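Side-chain contact in Thiosulfate:glutathione sulfurtransferase (Saccharomyces cerevisiae, PDB 3D1P), which transfers sulfur from thiosulfate to glutathione, producing the S-sulfanylglutathione needed in mitochondrial hydrogen sulfide metabolism: residues P76-F79 / E80-G84. Sequence-based numbering, arbitrary orientation.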
ATOM      1  N   PRO A  76     -16.621   5.576   2.890  1.00 12.93           N
ATOM      2  CA  PRO A  76     -16.589   4.133   2.689  1.00 12.29           C
ATOM      3  C   PRO A  76     -17.463   3.606   1.567  1.00 11.45           C
ATOM      4  O   PRO A  76     -17.039   2.739   0.858  1.00 11.34           O
ATOM      5  CB  PRO A  76     -16.999   3.548   4.053  1.00 14.68           C
ATOM      6  CG  PRO A  76     -16.626   4.626   5.028  1.00 16.39           C
ATOM      7  CD  PRO A  76     -16.915   5.918   4.288  1.00 14.93           C
ATOM      8  N   LEU A  77     -18.681   4.099   1.422  1.00 10.97           N
ATOM      9  CA  LEU A  77     -19.571   3.588   0.395  0.50 10.50           C
ATOM     10  C   LEU A  77     -19.043   3.934  -1.004  1.00  9.42           C
ATOM     11  O   LEU A  77     -18.998   3.085  -1.905  1.00 10.45           O
ATOM     12  CB  LEU A  77     -20.981   4.119   0.631  0.50 10.23           C
ATOM     13  CG  LEU A  77     -22.037   3.627  -0.347  0.50 10.33           C
ATOM     14  CD1 LEU A  77     -22.411   2.174  -0.099  0.50 14.10           C
ATOM     15  CD2 LEU A  77     -23.292   4.524  -0.238  0.50 11.65           C
ATOM     16  N   GLU A  78     -18.615   5.167  -1.175  1.00  9.30           N
ATOM     17  CA  GLU A  78     -18.111   5.614  -2.456  1.00  8.89           C
ATOM     18  C   GLU A  78     -16.767   4.956  -2.790  1.00  7.55           C
ATOM     19  O   GLU A  78     -16.516   4.624  -3.953  1.00  8.67           O
ATOM     20  CB  GLU A  78     -17.980   7.151  -2.475  1.00  9.48           C
ATOM     21  CG  GLU A  78     -17.549   7.752  -3.808  1.00  9.79           C
ATOM     22  CD  GLU A  78     -18.586   7.653  -4.933  1.00 10.38           C
ATOM     23  OE1 GLU A  78     -19.721   7.193  -4.693  1.00 11.33           O
ATOM     24  OE2 GLU A  78     -18.258   8.060  -6.039  1.00 13.54           O
ATOM     25  N   PHE A  79     -15.937   4.722  -1.767  1.00  7.74           N
ATOM     26  CA  PHE A  79     -14.689   4.010  -1.988  1.00  7.31           C
ATOM     27  C   PHE A  79     -14.975   2.637  -2.620  1.00  7.50           C
ATOM     28  O   PHE A  79     -14.352   2.241  -3.597  1.00  7.68           O
ATOM     29  CB  PHE A  79     -13.955   3.860  -0.661  1.00  7.67           C
ATOM     30  CG  PHE A  79     -12.559   3.261  -0.785  1.00  7.10           C
ATOM     31  CD1 PHE A  79     -11.451   4.048  -0.678  1.00  7.29           C
ATOM     32  CD2 PHE A  79     -12.399   1.898  -0.981  1.00  6.60           C
ATOM     33  CE1 PHE A  79     -10.171   3.503  -0.779  1.00  7.50           C
ATOM     34  CE2 PHE A  79     -11.114   1.358  -1.094  1.00  7.36           C
ATOM     35  CZ  PHE A  79     -10.007   2.170  -0.986  1.00  6.66           C
ATOM     36  N   GLU A  80     -15.893   1.876  -2.033  0.90  8.14           N
ATOM     37  CA  GLU A  80     -16.142   0.566  -2.575  0.90  8.94           C
ATOM     38  C   GLU A  80     -16.750   0.654  -3.972  0.90  8.49           C
ATOM     39  O   GLU A  80     -16.399  -0.149  -4.847  0.90  9.26           O
ATOM     40  CB  GLU A  80     -16.986  -0.263  -1.625  0.90 10.94           C
ATOM     41  CG  GLU A  80     -17.059  -1.722  -1.989  0.90 12.87           C
ATOM     42  CD  GLU A  80     -18.111  -2.079  -3.000  0.90 14.79           C
ATOM     43  OE1 GLU A  80     -19.011  -1.256  -3.261  0.90 15.76           O
ATOM     44  OE2 GLU A  80     -18.042  -3.195  -3.553  0.90 19.69           O
ATOM     45  N   LYS A  81     -17.598   1.648  -4.251  1.00  8.78           N
ATOM     46  CA  LYS A  81     -18.106   1.769  -5.605  0.50  9.31           C
ATOM     47  C   LYS A  81     -17.002   2.058  -6.614  1.00  8.87           C
ATOM     48  O   LYS A  81     -17.043   1.528  -7.743  1.00 10.43           O
ATOM     49  CB  LYS A  81     -19.186   2.838  -5.661  0.50  9.93           C
ATOM     50  CG  LYS A  81     -20.437   2.441  -4.930  0.50 10.96           C
ATOM     51  CD  LYS A  81     -21.373   3.638  -4.887  0.50 10.36           C
ATOM     52  CE  LYS A  81     -22.688   3.330  -4.259  0.50 12.69           C
ATOM     53  NZ  LYS A  81     -23.416   4.579  -3.950  0.50 14.18           N
ATOM     54  N   GLN A  82     -16.050   2.917  -6.252  1.00  8.48           N
ATOM     55  CA  GLN A  82     -15.024   3.300  -7.178  1.00  9.68           C
ATOM     56  C   GLN A  82     -13.917   2.260  -7.313  1.00  9.17           C
ATOM     57  O   GLN A  82     -13.409   2.045  -8.411  1.00 11.34           O
ATOM     58  CB  GLN A  82     -14.463   4.658  -6.774  1.00  9.86           C
ATOM     59  CG  GLN A  82     -15.549   5.808  -6.872  1.00 12.49           C
ATOM     60  CD  GLN A  82     -16.222   6.043  -8.264  1.00 12.54           C
ATOM     61  OE1 GLN A  82     -15.569   5.841  -9.262  1.00 15.24           O
ATOM     62  NE2 GLN A  82     -17.520   6.512  -8.308  1.00 13.84           N
ATOM     63  N   ILE A  83     -13.499   1.673  -6.195  1.00  8.72           N
ATOM     64  CA  ILE A  83     -12.334   0.801  -6.163  1.00  9.26           C
ATOM     65  C   ILE A  83     -12.709  -0.662  -6.229  1.00  9.94           C
ATOM     66  O   ILE A  83     -11.927  -1.450  -6.718  1.00 13.92           O
ATOM     67  CB  ILE A  83     -11.500   1.083  -4.879  1.00  9.41           C
ATOM     68  CG1 ILE A  83     -11.239   2.574  -4.728  1.00  9.94           C
ATOM     69  CG2 ILE A  83     -10.175   0.311  -4.887  1.00 11.05           C
ATOM     70  CD1 ILE A  83     -10.515   3.248  -5.865  1.00 12.33           C
ATOM     71  N   GLY A  84     -13.885  -1.024  -5.749  1.00  9.29           N
ATOM     72  CA  GLY A  84     -14.344  -2.402  -5.782  1.00  9.83           C
ATOM     73  C   GLY A  84     -13.991  -3.271  -4.599  1.00  8.85           C
ATOM     74  O   GLY A  84     -14.285  -4.460  -4.633  1.00 11.00           O
TER
HETATM   75  O   HOH W   1     -20.323   0.590  -1.767  1.00 17.40           O
HETATM   76  O   HOH W   2     -21.566   6.474  -2.757  1.00 13.52           O
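P76 meets E80 mainly through the backbone: E80 N donates to P76 O at 3.2 Å, the first in a run of i to i+4 bonds that K81, Q82 and I83 continue to L77, E78 and F79. L77 adds a side-chain contact one turn on, where its CD2 lies 3.7 Å from K81 NZ and its CG near K81 CE; in the conformers given, the outer end of the K81 chain crosses the leucine, though both residues have a second one, so this contact is not firm. A water bonded to L77 O and, in the conformer given, to E80 OE1 gives that carbonyl a second donor beside K81 N. E78 serves two partners with its two carboxylate oxygens. CG stands anti to the backbone N (chi1 -176°) and the chain bends at chi2 (69°), which turns the carboxylate along the helix towards Q82. There Q82 NE2 donates to OE2 of E78 at 2.8 Å, arriving from above the carboxylate plane, with an N-H...O angle of only 140°. The other oxygen, E78 OE1, stays 4.6 Å from K81 NZ in the conformer given, beyond salt-bridge range, and a water accepting from that NZ and donating to OE1 spans the gap. With an alanine in place of E78, Q82 NE2 would probably lose this acceptor and the bridging water its anchor on the glutamate side. F79, the buried residue of the group, offers one ring face to I83, whose CG1 sits over the centre as a CH-pi contact, 3.9 Å from the centroid. K87 and P88 also touch the F79 side chain, while H68 and A71 touch I83. These contacts describe a short amphipathic helix on the surface of the rhodanese domain, polar and water-bridged along E78, K81 and Q82, apolar at F79 and I83, and ended by G84, whose phi is positive.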